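Local coordinates for protein ORF12 (Lactococcus phage p2, PDB 3D8L) that probably acts as a chaperone for the tape measure protein, helping to keep it in solution during phage tail assembly, and forms hexamers that assemble further into a spiral, at the interface of chains A and B. Coordinates in Å, arbitrary orientation; residue numbers count along the deposited sequence, not the author numbering. Chains: chain A/B, ORF12.

The interface of chains A and B. Residues chain A 38-39, 42, 71; chain B 4-6, 8-9.
The apolar middle of this patch is the ring of A:Phe71, which sits just past the end of helix 57-70 and offers one face to B:Arg9, a residue in the first turn of helix 7-15 of the neighbouring subunit. NH2 of the B:Arg9 guanidinium lies over that face, displaced toward the rim and 3.1 Å from the centroid of the A:Phe71 ring, a cation-pi contact with the two planes inclined by 35°. On the flank, the methyl CD2 of B:Leu5 rests near CB of A:Phe71, while the methyl CG2 of A:Thr38, anti to its backbone N, crosses obliquely over CD of B:Arg9 at 4.1 Å. The protein is a homohexamer, but the patch alone does not show which contact of the assembly this is. The arginine chain bends sharply at chi2 (-31°), and its head reaches two acids one turn apart on helix 37-53. NH2 of B:Arg9 also makes a salt bridge and hydrogen bond to OD1 of A:Asp39 at 2.9 Å, meeting this oxygen from above a carboxylate turned almost perpendicular to the guanidinium. NH1 of B:Arg9 pairs with OE1 of A:Glu42 at 2.9 Å; the N-H points away, so this is a salt bridge without a hydrogen bond. The two carboxylates probably help hold the arginine charge against the ring. Beyond CG the A:Glu42 chain runs extended, carrying its other oxygen to the N-terminal end of helix 7-15. At the rim B:Ser6 caps that helix: its OG accepts from the backbone N of B:Arg9 at 3.1 Å and donates to OE2 of A:Glu42, which it meets from above the carboxylate plane.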
# COMPACT_ATOMS: atom_id res chain seq x y z
N THR A 38 8.17 -4.16 12.25
CA THR A 38 8.45 -4.52 10.85
C THR A 38 8.04 -5.94 10.57
O THR A 38 7.22 -6.18 9.69
CB THR A 38 9.91 -4.38 10.46
OG1 THR A 38 10.32 -3.02 10.61
CG2 THR A 38 10.11 -4.80 9.01
N ASP A 39 8.60 -6.89 11.32
CA ASP A 39 8.32 -8.31 11.08
C ASP A 39 6.86 -8.69 11.31
O ASP A 39 6.35 -9.57 10.63
CB ASP A 39 9.19 -9.19 11.98
CG ASP A 39 8.94 -10.69 11.77
OD1 ASP A 39 9.07 -11.15 10.62
OD2 ASP A 39 8.63 -11.40 12.75
N GLU A 42 4.71 -7.45 8.33
CA GLU A 42 4.93 -8.19 7.09
C GLU A 42 4.34 -9.58 7.24
O GLU A 42 3.85 -10.16 6.27
CB GLU A 42 6.42 -8.22 6.75
CG GLU A 42 6.96 -6.80 6.46
CD GLU A 42 8.38 -6.71 5.91
OE1 GLU A 42 8.94 -7.73 5.47
OE2 GLU A 42 8.93 -5.58 5.91
N PHE A 71 12.27 -14.30 4.73
CA PHE A 71 11.69 -12.94 4.91
C PHE A 71 11.38 -12.23 3.59
O PHE A 71 11.15 -11.03 3.57
CB PHE A 71 12.59 -12.04 5.78
CG PHE A 71 12.80 -12.56 7.18
CD1 PHE A 71 14.04 -12.54 7.76
CD2 PHE A 71 11.75 -13.04 7.92
CE1 PHE A 71 14.22 -13.02 9.04
CE2 PHE A 71 11.93 -13.50 9.19
CZ PHE A 71 13.16 -13.50 9.75
N GLN B 4 11.34 -9.69 -3.33
CA GLN B 4 12.64 -9.64 -2.60
C GLN B 4 12.41 -9.25 -1.12
O GLN B 4 11.39 -9.63 -0.55
CB GLN B 4 13.62 -8.67 -3.32
CG GLN B 4 15.09 -9.14 -3.25
CD GLN B 4 16.08 -7.99 -3.15
OE1 GLN B 4 16.17 -7.16 -4.05
NE2 GLN B 4 16.84 -7.94 -2.06
N LEU B 5 13.39 -8.57 -0.51
CA LEU B 5 13.28 -8.07 0.86
C LEU B 5 12.64 -6.72 0.80
O LEU B 5 13.04 -5.92 -0.01
CB LEU B 5 14.67 -7.91 1.52
CG LEU B 5 15.42 -9.17 2.01
CD1 LEU B 5 16.72 -8.80 2.70
CD2 LEU B 5 14.58 -10.02 2.95
N SER B 6 11.69 -6.43 1.68
CA SER B 6 11.08 -5.10 1.72
C SER B 6 12.12 -4.07 2.05
O SER B 6 13.14 -4.37 2.67
CB SER B 6 9.99 -5.03 2.78
OG SER B 6 10.51 -5.06 4.09
N ALA B 8 11.93 -1.72 4.26
CA ALA B 8 11.99 -1.63 5.74
C ALA B 8 12.80 -2.75 6.40
O ALA B 8 13.32 -2.54 7.49
CB ALA B 8 10.60 -1.59 6.33
N ARG B 9 12.87 -3.92 5.78
CA ARG B 9 13.79 -4.98 6.22
C ARG B 9 15.21 -4.52 6.00
O ARG B 9 16.09 -4.69 6.84
CB ARG B 9 13.61 -6.28 5.43
CG ARG B 9 12.84 -7.42 6.12
CD ARG B 9 13.02 -7.40 7.64
NE ARG B 9 12.72 -8.65 8.31
CZ ARG B 9 11.53 -9.24 8.38
NH1 ARG B 9 10.47 -8.74 7.77
NH2 ARG B 9 11.41 -10.36 9.06